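Local coordinates for malonyl coenzyme A-acyl carrier protein transacylase (Helicobacter pylori, PDB 2H1Y) that probably transfers the malonyl group from malonyl-CoA to holo acyl carrier protein, the step that supplies malonyl units for fatty acid synthesis, at residues S154-S157 against L158-T162. Numbering follows the deposited sequence.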
loop_
_atom_site.group_PDB
_atom_site.type_symbol
_atom_site.label_atom_id
_atom_site.label_comp_id
_atom_site.label_asym_id
_atom_site.label_seq_id
_atom_site.Cartn_x
_atom_site.Cartn_y
_atom_site.Cartn_z
ATOM N N SER A 154 17.306 2.813 -16.974
ATOM C CA SER A 154 18.388 1.845 -17.042
ATOM C C SER A 154 17.996 0.478 -16.500
ATOM O O SER A 154 18.440 -0.543 -17.021
ATOM C CB SER A 154 19.605 2.372 -16.311
ATOM O OG SER A 154 20.238 3.347 -17.106
ATOM N N LEU A 155 17.157 0.449 -15.474
ATOM C CA LEU A 155 16.733 -0.826 -14.905
ATOM C C LEU A 155 15.653 -1.445 -15.760
ATOM O O LEU A 155 15.563 -2.670 -15.878
ATOM C CB LEU A 155 16.234 -0.660 -13.471
ATOM C CG LEU A 155 17.256 -0.088 -12.495
ATOM C CD1 LEU A 155 16.606 0.416 -11.244
ATOM C CD2 LEU A 155 18.247 -1.138 -12.160
ATOM N N LEU A 156 14.828 -0.589 -16.353
ATOM C CA LEU A 156 13.818 -1.051 -17.270
ATOM C C LEU A 156 14.483 -1.861 -18.373
ATOM O O LEU A 156 14.156 -3.039 -18.577
ATOM C CB LEU A 156 13.018 0.122 -17.830
ATOM C CG LEU A 156 11.598 -0.269 -18.266
ATOM C CD1 LEU A 156 10.620 -0.357 -17.079
ATOM C CD2 LEU A 156 11.072 0.695 -19.325
ATOM N N SER A 157 15.461 -1.271 -19.050
ATOM C CA SER A 157 16.109 -2.000 -20.141
ATOM C C SER A 157 16.996 -3.139 -19.674
ATOM O O SER A 157 17.167 -4.116 -20.402
ATOM C CB SER A 157 16.844 -1.080 -21.114
ATOM O OG SER A 157 17.534 -0.079 -20.414
ATOM N N LEU A 158 17.538 -3.042 -18.466
ATOM C CA LEU A 158 18.274 -4.179 -17.911
ATOM C C LEU A 158 17.343 -5.365 -17.658
ATOM O O LEU A 158 17.683 -6.500 -17.988
ATOM C CB LEU A 158 19.027 -3.809 -16.643
ATOM C CG LEU A 158 19.584 -4.962 -15.801
ATOM C CD1 LEU A 158 20.652 -5.725 -16.537
ATOM C CD2 LEU A 158 20.156 -4.432 -14.518
ATOM N N CYS A 159 16.162 -5.108 -17.104
ATOM C CA CYS A 159 15.236 -6.207 -16.806
ATOM C C CYS A 159 14.732 -6.857 -18.073
ATOM O O CYS A 159 14.616 -8.073 -18.140
ATOM C CB CYS A 159 14.075 -5.739 -15.930
ATOM S SG CYS A 159 14.539 -5.535 -14.199
ATOM N N GLN A 160 14.463 -6.030 -19.082
ATOM C CA GLN A 160 13.925 -6.475 -20.370
ATOM C C GLN A 160 14.899 -7.304 -21.179
ATOM O O GLN A 160 14.488 -8.128 -21.990
ATOM C CB GLN A 160 13.437 -5.285 -21.198
ATOM C CG GLN A 160 12.140 -4.676 -20.646
ATOM C CD GLN A 160 11.641 -3.520 -21.489
ATOM O OE1 GLN A 160 12.238 -3.192 -22.523
ATOM N NE2 GLN A 160 10.542 -2.888 -21.052
ATOM N N ARG A 161 16.184 -7.100 -20.951
ATOM C CA ARG A 161 17.184 -7.972 -21.549
ATOM C C ARG A 161 17.633 -9.118 -20.606
ATOM O O ARG A 161 18.604 -9.817 -20.891
ATOM C CB ARG A 161 18.361 -7.131 -22.078
ATOM C CG ARG A 161 19.353 -6.672 -21.037
ATOM C CD ARG A 161 20.661 -7.465 -21.148
ATOM N NE ARG A 161 21.645 -7.061 -20.133
ATOM C CZ ARG A 161 22.022 -5.807 -19.923
ATOM N NH1 ARG A 161 21.504 -4.828 -20.651
ATOM N NH2 ARG A 161 22.901 -5.527 -18.970
ATOM N N THR A 162 16.919 -9.320 -19.498
ATOM C CA THR A 162 17.311 -10.319 -18.485
ATOM C C THR A 162 16.150 -11.229 -18.109
ATOM O O THR A 162 15.104 -10.759 -17.667
ATOM C CB THR A 162 17.873 -9.657 -17.182
ATOM O OG1 THR A 162 19.082 -8.935 -17.479
ATOM C CG2 THR A 162 18.160 -10.709 -16.111
#
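Leu155 and Leu158 meet on the buried side of the last turns of helix 152-160, a compact example of how an amphipathic helix finishes. Their contact is modest in itself, with CD2 of Leu155 lying 4.5 Å from CD2 of Leu158, and most of the packing of both leucines is with other parts of the fold. Leu192 of helix 189-195 touches both, while Cys167 on strand 165-172 packs against Leu155 and Cys159, which also reach strand 175-179. With chi1 at -77°, Cys159 holds SG beside its own backbone N, anti to the carbonyl carbon, 3.5 Å from Leu155 O; the same carbonyl accepts the N-H of Cys159 at 2.8 Å.

Where those three residues are buried between sheet and helix, Leu156, Ser157, Gln160 and Arg161 form the exposed side. Leu156 and Gln160, one turn apart, run side by side in the same direction, and the amide nitrogen NE2 of Gln160 lies 4.0 Å from CG of Leu156. The Gln160 chain is extended beyond CG, carrying its amide alongside the leucine branches. Ser157 turns OG back to the carbonyl of Glu153. The aliphatic start of Arg161 passes over the preceding turn, bringing its CG within 3.4 Å of Ser157 O. Beyond the bend in that chain, one guanidinium face receives CD1 of Leu158, displaced toward the rim of the group.

Backbone bonding records the ending: Gln160 N reaches Leu156 O at 3.0 Å, and Arg161 N, the last such donor here, reaches Ser157 O at 3.2 Å. Arg161 is the first residue to abandon helical angles, and Thr162 OG1 then donates to Leu158 O at 2.9 Å, tying the departing chain to the final turn. The whole is the C-terminal end of an amphipathic helix packed against the four-stranded antiparallel sheet of the ferredoxin-like small subdomain characteristic of FabD-type acyltransferases.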